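Local coordinates for protein inositol-1-monophosphatase SuhB (Mycobacterium tuberculosis, PDB 2Q74) that probably dephosphorylates inositol 1-phosphate to myo-inositol, with magnesium as cofactor, in myo-inositol biosynthesis, and forms a homodimer on binding magnesium, at residues T109-V113 with Y114-A118; V136-A140 with A141-Y145; E64-L67 with R68-A72; G124-G128 with G129-A133. All coordinates share one frame; numbering follows the deposited sequence.

Interaction 1 of 4, residues T109-V113 with Y114-A118; sequences TVNFV and YGIPA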
loop_
_atom_site.group_PDB
_atom_site.type_symbol
_atom_site.label_atom_id
_atom_site.label_comp_id
_atom_site.label_asym_id
_atom_site.label_seq_id
_atom_site.Cartn_x
_atom_site.Cartn_y
_atom_site.Cartn_z
ATOM N N THR A 109 -8.009 4.943 9.039
ATOM C CA THR A 109 -7.839 6.244 9.663
ATOM C C THR A 109 -6.367 6.599 9.845
ATOM O O THR A 109 -5.991 7.770 9.787
ATOM C CB THR A 109 -8.561 6.323 11.044
ATOM O OG1 THR A 109 -8.252 5.171 11.819
ATOM C CG2 THR A 109 -10.068 6.407 10.875
ATOM N N VAL A 110 -5.533 5.603 10.100
ATOM C CA VAL A 110 -4.109 5.854 10.194
ATOM C C VAL A 110 -3.619 6.352 8.831
ATOM O O VAL A 110 -2.857 7.313 8.723
ATOM C CB VAL A 110 -3.353 4.590 10.634
ATOM C CG1 VAL A 110 -1.871 4.779 10.488
ATOM C CG2 VAL A 110 -3.680 4.276 12.057
ATOM N N ASN A 111 -4.087 5.694 7.785
ATOM C CA ASN A 111 -3.705 6.042 6.423
ATOM C C ASN A 111 -4.119 7.465 6.082
ATOM O O ASN A 111 -3.310 8.249 5.574
ATOM C CB ASN A 111 -4.317 5.048 5.437
ATOM C CG ASN A 111 -3.483 3.795 5.295
ATOM O OD1 ASN A 111 -2.312 3.836 5.575
ATOM N ND2 ASN A 111 -4.074 2.687 4.819
ATOM N N PHE A 112 -5.375 7.782 6.392
ATOM C CA PHE A 112 -5.911 9.129 6.253
ATOM C C PHE A 112 -5.037 10.215 6.938
ATOM O O PHE A 112 -4.723 11.248 6.347
ATOM C CB PHE A 112 -7.314 9.164 6.856
ATOM C CG PHE A 112 -8.010 10.480 6.718
ATOM C CD1 PHE A 112 -8.759 10.758 5.599
ATOM C CD2 PHE A 112 -7.938 11.417 7.716
ATOM C CE1 PHE A 112 -9.420 11.961 5.469
ATOM C CE2 PHE A 112 -8.585 12.639 7.603
ATOM C CZ PHE A 112 -9.322 12.914 6.476
ATOM N N VAL A 113 -4.647 9.969 8.176
ATOM C CA VAL A 113 -3.852 10.928 8.918
ATOM C C VAL A 113 -2.449 11.126 8.320
ATOM O O VAL A 113 -1.893 12.233 8.353
ATOM C CB VAL A 113 -3.735 10.514 10.423
ATOM C CG1 VAL A 113 -2.700 11.335 11.120
ATOM C CG2 VAL A 113 -5.068 10.685 11.125
ATOM N N TYR A 114 -1.872 10.050 7.791
ATOM C CA TYR A 114 -0.513 10.100 7.241
ATOM C C TYR A 114 -0.455 10.467 5.766
ATOM O O TYR A 114 0.602 10.763 5.252
ATOM C CB TYR A 114 0.198 8.759 7.443
ATOM C CG TYR A 114 0.827 8.564 8.813
ATOM C CD1 TYR A 114 0.059 8.144 9.892
ATOM C CD2 TYR A 114 2.191 8.766 9.022
ATOM C CE1 TYR A 114 0.615 7.962 11.144
ATOM C CE2 TYR A 114 2.754 8.569 10.272
ATOM C CZ TYR A 114 1.947 8.169 11.326
ATOM O OH TYR A 114 2.449 7.920 12.563
ATOM N N GLY A 115 -1.583 10.449 5.082
ATOM C CA GLY A 115 -1.607 10.761 3.660
ATOM C C GLY A 115 -1.239 9.561 2.789
ATOM O O GLY A 115 -0.762 9.726 1.660
ATOM N N ILE A 116 -1.424 8.352 3.298
ATOM C CA ILE A 116 -1.226 7.175 2.486
ATOM C C ILE A 116 -2.552 6.925 1.734
ATOM O O ILE A 116 -3.582 6.713 2.367
ATOM C CB ILE A 116 -0.827 5.953 3.350
ATOM C CG1 ILE A 116 0.486 6.263 4.102
ATOM C CG2 ILE A 116 -0.731 4.678 2.486
ATOM C CD1 ILE A 116 0.870 5.204 5.093
ATOM N N PRO A 117 -2.534 6.974 0.386
ATOM C CA PRO A 117 -3.764 6.886 -0.398
ATOM C C PRO A 117 -4.333 5.505 -0.377
ATOM O O PRO A 117 -4.309 4.795 -1.384
ATOM C CB PRO A 117 -3.314 7.245 -1.811
ATOM C CG PRO A 117 -1.905 6.827 -1.837
ATOM C CD PRO A 117 -1.359 7.164 -0.488
ATOM N N ALA A 118 -4.881 5.148 0.770
ATOM C CA ALA A 118 -5.453 3.869 0.971
ATOM C C ALA A 118 -6.392 4.004 2.161
ATOM O O ALA A 118 -6.168 3.389 3.227
ATOM C CB ALA A 118 -4.353 2.851 1.252
#
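Tyr114 ends the short helix 109-114 by giving its backbone N-H to Val110 O, with N and O 3.1 Å apart. Its ring lies alongside Val110, CD1 being 3.9 Å from Val110 CG1, while Val110 O sits at the ring edge in the ring plane. With CG anti to its own carbonyl carbon (chi1 -83°), the ring reaches the second subunit, where the hydroxyl hydrogen-bonds to Asp224 of that subunit. Gly115 then leaves helical geometry with positive phi; a side chain there would press on the preceding carbonyl oxygen, so glycine suits the bend. Its N-H makes weak bonds to Asn111 O and Phe112 O. Ile116 N makes a sounder one to Asn111 O, at 3.0 Å, and the Ile116 side chain crosses the Asn111 amide, with OD1 3.4 Å from Ile116 CB. Pro117 is the centre of an inverse gamma turn, a place that fits its fixed phi. Beyond it Ala118 O accepts a hydrogen bond from Asn111 ND2 at 2.7 Å, the oxygen tilted 26° out of the Asn111 amide plane. Ile208 O is a second acceptor for the same nitrogen. Asparagine is thus well chosen: its buried amide nitrogen answers two carbonyl groups, and with its own backbone oxygen it ties the helix that begins at Thr109, by similarity a substrate-site residue, to the chain leaving it.

Interaction 2 of 4, residues V136-A140 with A141-Y145; sequences VADVA and ARTVY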
loop_
_atom_site.group_PDB
_atom_site.type_symbol
_atom_site.label_atom_id
_atom_site.label_comp_id
_atom_site.label_asym_id
_atom_site.label_seq_id
_atom_site.Cartn_x
_atom_site.Cartn_y
_atom_site.Cartn_z
ATOM N N VAL A 136 -17.719 0.055 -1.938
ATOM C CA VAL A 136 -16.536 0.605 -1.249
ATOM C C VAL A 136 -15.879 1.586 -2.176
ATOM O O VAL A 136 -15.512 1.253 -3.302
ATOM C CB VAL A 136 -15.480 -0.482 -0.883
ATOM C CG1 VAL A 136 -14.209 0.166 -0.253
ATOM C CG2 VAL A 136 -16.064 -1.544 0.033
ATOM N N ALA A 137 -15.722 2.804 -1.702
ATOM C CA ALA A 137 -15.137 3.875 -2.525
ATOM C C ALA A 137 -13.713 4.023 -2.089
ATOM O O ALA A 137 -13.487 4.287 -0.929
ATOM C CB ALA A 137 -15.876 5.182 -2.316
ATOM N N ASP A 138 -12.776 3.835 -3.011
ATOM C CA ASP A 138 -11.355 4.120 -2.799
ATOM C C ASP A 138 -11.163 5.616 -3.032
ATOM O O ASP A 138 -11.000 6.073 -4.170
ATOM C CB ASP A 138 -10.492 3.290 -3.779
ATOM C CG ASP A 138 -8.966 3.459 -3.559
ATOM O OD1 ASP A 138 -8.521 4.452 -2.940
ATOM O OD2 ASP A 138 -8.205 2.579 -4.055
ATOM N N VAL A 139 -11.163 6.367 -1.936
ATOM C CA VAL A 139 -11.207 7.810 -1.985
ATOM C C VAL A 139 -10.088 8.399 -2.846
ATOM O O VAL A 139 -10.358 9.153 -3.782
ATOM C CB VAL A 139 -11.235 8.404 -0.547
ATOM C CG1 VAL A 139 -11.274 9.919 -0.582
ATOM C CG2 VAL A 139 -12.447 7.866 0.193
ATOM N N ALA A 140 -8.837 8.055 -2.568
ATOM C CA ALA A 140 -7.735 8.752 -3.270
ATOM C C ALA A 140 -7.664 8.309 -4.741
ATOM O O ALA A 140 -7.236 9.061 -5.598
ATOM C CB ALA A 140 -6.408 8.550 -2.560
ATOM N N ALA A 141 -8.094 7.089 -5.020
ATOM C CA ALA A 141 -8.041 6.545 -6.377
ATOM C C ALA A 141 -9.173 7.098 -7.226
ATOM O O ALA A 141 -9.089 7.076 -8.434
ATOM C CB ALA A 141 -8.113 5.041 -6.329
ATOM N N ARG A 142 -10.219 7.605 -6.584
ATOM C CA ARG A 142 -11.436 8.059 -7.250
ATOM C C ARG A 142 -12.129 6.946 -8.008
ATOM O O ARG A 142 -12.578 7.125 -9.136
ATOM C CB ARG A 142 -11.140 9.251 -8.160
ATOM C CG ARG A 142 -10.795 10.467 -7.381
ATOM C CD ARG A 142 -10.388 11.629 -8.220
ATOM N NE ARG A 142 -10.087 12.737 -7.324
ATOM C CZ ARG A 142 -9.458 13.850 -7.664
ATOM N NH1 ARG A 142 -9.042 14.037 -8.915
ATOM N NH2 ARG A 142 -9.235 14.788 -6.746
ATOM N N THR A 143 -12.208 5.786 -7.370
ATOM C CA THR A 143 -12.868 4.618 -7.954
ATOM C C THR A 143 -13.903 4.066 -6.962
ATOM O O THR A 143 -13.842 4.355 -5.775
ATOM C CB THR A 143 -11.825 3.543 -8.279
ATOM O OG1 THR A 143 -11.157 3.163 -7.069
ATOM C CG2 THR A 143 -10.780 4.082 -9.235
ATOM N N VAL A 144 -14.839 3.264 -7.452
ATOM C CA VAL A 144 -15.856 2.674 -6.590
ATOM C C VAL A 144 -16.075 1.217 -6.971
ATOM O O VAL A 144 -16.343 0.882 -8.131
ATOM C CB VAL A 144 -17.198 3.463 -6.624
ATOM C CG1 VAL A 144 -18.197 2.875 -5.623
ATOM C CG2 VAL A 144 -16.971 4.933 -6.297
ATOM N N TYR A 145 -15.933 0.346 -5.980
ATOM C CA TYR A 145 -16.195 -1.084 -6.147
ATOM C C TYR A 145 -17.599 -1.315 -5.649
ATOM O O TYR A 145 -17.981 -0.721 -4.648
ATOM C CB TYR A 145 -15.216 -1.900 -5.299
ATOM C CG TYR A 145 -13.758 -1.702 -5.647
ATOM C CD1 TYR A 145 -13.034 -0.606 -5.148
ATOM C CD2 TYR A 145 -13.106 -2.598 -6.478
ATOM C CE1 TYR A 145 -11.679 -0.423 -5.479
ATOM C CE2 TYR A 145 -11.786 -2.449 -6.793
ATOM C CZ TYR A 145 -11.059 -1.355 -6.300
ATOM O OH TYR A 145 -9.740 -1.231 -6.666
HETATM O O HOH W 1 -9.069 1.825 -6.356
#
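Val136 and Tyr145 form an antiparallel hydrogen-bonded pair, Val136 N to Tyr145 O at 2.8 Å and Tyr145 N to Val136 O at 2.9 Å, in strand segments whose directions differ by 155°. Val136 O also lies at the edge of the Tyr145 ring, in its plane. Asp138 and Thr143 make the next hydrogen-bonded pair, though the return bond from Thr143 N is weak. Their side chains share a face with Val136 and Tyr145, and here polar groups gather round one water. It donates to Asp138 OD2 at 2.6 Å and is hydrogen-bonded to Thr143 OG1, also at 2.6 Å, and more distantly to Tyr145 OH. Thr143 OG1 can reach it because it stands between the backbone N and the carbonyl carbon (chi1 60°).

The chain reverses over Val139 to Ala141 and rejoins the sheet by a G1 beta bulge, in which Arg142 and Thr143 both face Asp138. Arg142 has positive phi, as the first bulge residue commonly does, and its N-H bonds to Val139 O at 3.2 Å from well above the carbonyl plane. Asp138 has CG anti to the backbone N (chi1 -176°), which lays the carboxylate over Ala141, its CG 3.3 Å from Ala141 CB; OD1 adds a weak bond to Ala141 N. A small methyl suits this spot beneath the acid. On the other face Ala137 CB meets Val144 CG2 at 4.1 Å, and Ala19 and Ala23 of helix 8-33 pack against Ala137, a place where a small residue fits. Helix 211-220 lies over the Val136 and Asp138 side, through Cys216 and Leu213 among others.

Interaction 3 of 4, residues E64-L67 with R68-A72; sequences ERLL and RDRLA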
loop_
_atom_site.group_PDB
_atom_site.type_symbol
_atom_site.label_atom_id
_atom_site.label_comp_id
_atom_site.label_asym_id
_atom_site.label_seq_id
_atom_site.Cartn_x
_atom_site.Cartn_y
_atom_site.Cartn_z
ATOM N N GLU A 64 -20.078 10.878 8.364
ATOM C CA GLU A 64 -21.139 10.067 8.960
ATOM C C GLU A 64 -22.478 10.820 8.918
ATOM O O GLU A 64 -23.522 10.233 8.594
ATOM C CB GLU A 64 -20.772 9.727 10.409
ATOM C CG GLU A 64 -21.795 8.885 11.176
ATOM C CD GLU A 64 -21.661 7.410 10.918
ATOM O OE1 GLU A 64 -21.415 7.049 9.748
ATOM O OE2 GLU A 64 -21.800 6.621 11.885
ATOM N N ARG A 65 -22.432 12.114 9.246
ATOM C CA ARG A 65 -23.607 12.970 9.176
ATOM C C ARG A 65 -24.156 13.060 7.742
ATOM O O ARG A 65 -25.353 12.917 7.526
ATOM C CB ARG A 65 -23.307 14.374 9.740
ATOM C CG ARG A 65 -24.557 15.083 10.219
ATOM C CD ARG A 65 -24.303 16.461 10.783
ATOM N NE ARG A 65 -23.461 16.438 11.983
ATOM C CZ ARG A 65 -22.183 16.820 12.043
ATOM N NH1 ARG A 65 -21.544 17.269 10.968
ATOM N NH2 ARG A 65 -21.529 16.752 13.196
ATOM N N LEU A 66 -23.274 13.288 6.771
ATOM C CA LEU A 66 -23.657 13.350 5.364
ATOM C C LEU A 66 -24.414 12.106 4.964
ATOM O O LEU A 66 -25.467 12.178 4.348
ATOM C CB LEU A 66 -22.410 13.501 4.480
ATOM C CG LEU A 66 -22.566 13.681 2.958
ATOM C CD1 LEU A 66 -21.284 14.231 2.358
ATOM C CD2 LEU A 66 -22.948 12.402 2.258
ATOM N N LEU A 67 -23.870 10.957 5.331
ATOM C CA LEU A 67 -24.450 9.669 4.958
ATOM C C LEU A 67 -25.793 9.399 5.627
ATOM O O LEU A 67 -26.704 8.847 4.998
ATOM C CB LEU A 67 -23.479 8.547 5.297
ATOM C CG LEU A 67 -22.275 8.425 4.376
ATOM C CD1 LEU A 67 -21.250 7.501 4.993
ATOM C CD2 LEU A 67 -22.686 7.919 3.006
ATOM N N ARG A 68 -25.903 9.774 6.899
ATOM C CA ARG A 68 -27.150 9.611 7.637
ATOM C C ARG A 68 -28.266 10.474 7.058
ATOM O O ARG A 68 -29.388 10.001 6.893
ATOM C CB ARG A 68 -26.939 9.934 9.116
ATOM C CG ARG A 68 -26.190 8.835 9.878
ATOM C CD ARG A 68 -26.031 9.158 11.366
ATOM N NE ARG A 68 -25.269 8.123 12.072
ATOM C CZ ARG A 68 -25.769 6.974 12.536
ATOM N NH1 ARG A 68 -27.059 6.675 12.396
ATOM N NH2 ARG A 68 -24.966 6.114 13.151
ATOM N N ASP A 69 -27.949 11.732 6.748
ATOM C CA ASP A 69 -28.910 12.658 6.160
ATOM C C ASP A 69 -29.357 12.154 4.803
ATOM O O ASP A 69 -30.542 12.064 4.538
ATOM C CB ASP A 69 -28.310 14.065 6.028
ATOM C CG ASP A 69 -28.007 14.709 7.385
ATOM O OD1 ASP A 69 -28.619 14.302 8.394
ATOM O OD2 ASP A 69 -27.155 15.626 7.449
ATOM N N ARG A 70 -28.408 11.799 3.953
ATOM C CA ARG A 70 -28.739 11.346 2.609
ATOM C C ARG A 70 -29.580 10.073 2.634
ATOM O O ARG A 70 -30.437 9.856 1.782
ATOM C CB ARG A 70 -27.464 11.139 1.791
ATOM C CG ARG A 70 -26.731 12.437 1.443
ATOM C CD ARG A 70 -27.455 13.214 0.371
ATOM N NE ARG A 70 -27.444 12.491 -0.897
ATOM C CZ ARG A 70 -28.472 12.392 -1.731
ATOM N NH1 ARG A 70 -29.639 12.938 -1.440
ATOM N NH2 ARG A 70 -28.337 11.729 -2.861
ATOM N N LEU A 71 -29.332 9.231 3.625
ATOM C CA LEU A 71 -30.100 8.015 3.793
ATOM C C LEU A 71 -31.497 8.306 4.315
ATOM O O LEU A 71 -32.442 7.606 3.968
ATOM C CB LEU A 71 -29.368 7.038 4.710
ATOM C CG LEU A 71 -28.317 6.157 4.019
ATOM C CD1 LEU A 71 -27.416 5.482 5.033
ATOM C CD2 LEU A 71 -28.968 5.119 3.114
ATOM N N ALA A 72 -31.634 9.362 5.114
ATOM C CA ALA A 72 -32.944 9.829 5.573
ATOM C C ALA A 72 -33.843 10.233 4.403
ATOM O O ALA A 72 -35.047 9.985 4.433
ATOM C CB ALA A 72 -32.781 10.990 6.533
#
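Glu64 O accepts the backbone N-H of Arg68, with N and O 3.0 Å apart, the first of four successive helical bonds of equal length in 64-71. The same oxygen is brushed by Arg68 CG. Farther out along the side chains the two residues meet again: Glu64 OE2 and Arg68 NH2 form a salt bridge whose hydrogen bond, at 3.4 Å, is weak, and the carboxylate and guanidinium planes stand 90° apart. Glu64 gets there by a bend at chi2 (83°), whereas Arg68 stays extended from CG to NE, so that the long arginine reaches back one turn to the shorter acid.

This is the i to i+4 spacing of the alpha helix 55-74, in which Leu67 and Leu71 are buried one turn apart while Arg65 and Asp69 are exposed. Leu71 CB lies 3.2 Å from Leu67 O, and the pair turns to the protein interior, Leu67 against Ala22 of helix 8-33 and Leu71 against Leu18 of that helix and Trp101 and Leu103 of strand 100-104.

Leu66 and Arg70 run side by side, and Arg70 CG rests against the leucine methyl, 3.9 Å from Leu66 CD2. Bends at chi2 and chi3 carry the Arg70 guanidinium off to Gln73 and to a salt bridge with Glu21. Arg65 and Asp69 also lie alongside each other, with Asp69 OD2 3.8 Å from Arg65 CG. Their charged groups do not meet, Arg65 NE and Asp69 OD2 being 5.9 Å apart; Arg65 NH1 makes its salt bridge to Asp62, and both residues suit an exposed flank of the helix.

Interaction 4 of 4, residues G124-G128 with G129-A133; sequences GAQVG and GITVA
Gln126 meets the partner strand first and then the turn. Its CB begins 3.6 Å from Ile130 O. CG, anti to the carbonyl carbon (chi1 -78°), passes 3.6 Å from Thr131 OG1, and beyond it the chain is extended. CD lies 3.9 Å from Gly129 O. At the tip OE1 is 3.4 Å from Thr131 OG1, and NE2 comes 3.9 Å from Gly129 CA. A long, polar but slender side chain suits this border between sheet and solvent-exposed turn.

The reversal beside it is a type I' turn from Val127 to Ile130, whose two central residues, Gly128 and Gly129, both have positive phi, readily taken up by glycine. Farther from the turn Val132 and Ala133 both face Ala125 in a classic beta bulge. Ala125 O receives Val132 N at 2.8 Å with the donor nearly along the C=O axis, and a weak second bond from Ala133 N. The bulge displaces Val132, whose CG2 meets Val127 CG2 at 3.8 Å, while the methyl groups of Ala125 and Ala133 pair on the same face.

Within the sheet, strand 100-104 flanks this hairpin through backbone bonds to Gly124 and Gln126. Helix 233-245 packs on Gln126 and Thr131, and helix 8-33 touches Val132 and Ala133.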
loop_
_atom_site.group_PDB
_atom_site.type_symbol
_atom_site.label_atom_id
_atom_site.label_comp_id
_atom_site.label_asym_id
_atom_site.label_seq_id
_atom_site.Cartn_x
_atom_site.Cartn_y
_atom_site.Cartn_z
ATOM N N GLY A 124 -22.628 -0.914 3.310
ATOM C CA GLY A 124 -23.246 -2.214 3.119
ATOM C C GLY A 124 -24.749 -2.182 3.372
ATOM O O GLY A 124 -25.212 -1.485 4.279
ATOM N N ALA A 125 -25.501 -2.934 2.570
ATOM C CA ALA A 125 -26.950 -3.057 2.737
ATOM C C ALA A 125 -27.243 -4.460 3.232
ATOM O O ALA A 125 -27.052 -5.422 2.495
ATOM C CB ALA A 125 -27.660 -2.806 1.431
ATOM N N GLN A 126 -27.676 -4.565 4.486
ATOM C CA GLN A 126 -27.919 -5.858 5.129
ATOM C C GLN A 126 -29.396 -6.093 5.365
ATOM O O GLN A 126 -30.154 -5.146 5.615
ATOM C CB GLN A 126 -27.173 -5.962 6.467
ATOM C CG GLN A 126 -25.690 -6.266 6.317
ATOM C CD GLN A 126 -25.015 -6.643 7.623
ATOM O OE1 GLN A 126 -23.900 -7.180 7.621
ATOM N NE2 GLN A 126 -25.691 -6.372 8.749
ATOM N N VAL A 127 -29.788 -7.363 5.281
ATOM C CA VAL A 127 -31.139 -7.810 5.599
ATOM C C VAL A 127 -30.998 -9.076 6.427
ATOM O O VAL A 127 -30.524 -10.103 5.934
ATOM C CB VAL A 127 -31.971 -8.124 4.328
ATOM C CG1 VAL A 127 -33.367 -8.579 4.703
ATOM C CG2 VAL A 127 -32.027 -6.908 3.401
ATOM N N GLY A 128 -31.386 -8.985 7.696
ATOM C CA GLY A 128 -31.266 -10.099 8.628
ATOM C C GLY A 128 -29.823 -10.489 8.886
ATOM O O GLY A 128 -29.532 -11.659 9.115
ATOM N N GLY A 129 -28.910 -9.519 8.832
ATOM C CA GLY A 129 -27.489 -9.773 9.100
ATOM C C GLY A 129 -26.701 -10.255 7.900
ATOM O O GLY A 129 -25.504 -10.464 7.996
ATOM N N ILE A 130 -27.377 -10.443 6.768
ATOM C CA ILE A 130 -26.729 -10.867 5.530
ATOM C C ILE A 130 -26.567 -9.665 4.613
ATOM O O ILE A 130 -27.511 -8.920 4.417
ATOM C CB ILE A 130 -27.566 -11.930 4.786
ATOM C CG1 ILE A 130 -27.896 -13.105 5.721
ATOM C CG2 ILE A 130 -26.827 -12.408 3.526
ATOM C CD1 ILE A 130 -26.643 -13.713 6.421
ATOM N N THR A 131 -25.378 -9.492 4.043
ATOM C CA THR A 131 -25.117 -8.417 3.091
ATOM C C THR A 131 -25.628 -8.741 1.674
ATOM O O THR A 131 -25.163 -9.665 1.004
ATOM C CB THR A 131 -23.629 -8.064 3.030
ATOM O OG1 THR A 131 -23.137 -7.832 4.359
ATOM C CG2 THR A 131 -23.404 -6.796 2.212
ATOM N N VAL A 132 -26.595 -7.939 1.243
ATOM C CA VAL A 132 -27.301 -8.092 -0.024
ATOM C C VAL A 132 -26.714 -7.181 -1.105
ATOM O O VAL A 132 -26.799 -7.472 -2.304
ATOM C CB VAL A 132 -28.783 -7.731 0.178
ATOM C CG1 VAL A 132 -29.561 -7.903 -1.111
ATOM C CG2 VAL A 132 -29.376 -8.581 1.284
ATOM N N ALA A 133 -26.138 -6.061 -0.674
ATOM C CA ALA A 133 -25.549 -5.105 -1.598
ATOM C C ALA A 133 -24.545 -4.213 -0.886
ATOM O O ALA A 133 -24.631 -3.995 0.322
ATOM C CB ALA A 133 -26.634 -4.269 -2.241
#

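In the fold
Interactions 2 and 4 are the two ends of strand 130-138, one hairpin at each, with centres 21 Å apart; both belong to the same mixed sheet. Interaction 1 touches interaction 2 directly, where Pro117 CB meets Ala140 CB at 3.4 Å, but its centre lies 28 Å from that of interaction 4, across the middle of the chain. Interaction 3, on helix 55-74, touches none of the others and comes nearest to interaction 4, about 7 Å between closest atoms. Two contacts lie close to the probable metal and substrate site: interaction 1 holds Thr109, a substrate-site residue by similarity, and the Glu64 side chain of interaction 3 is about 5 Å from that of Glu83. Of the four, interaction 1 alone contacts the second subunit.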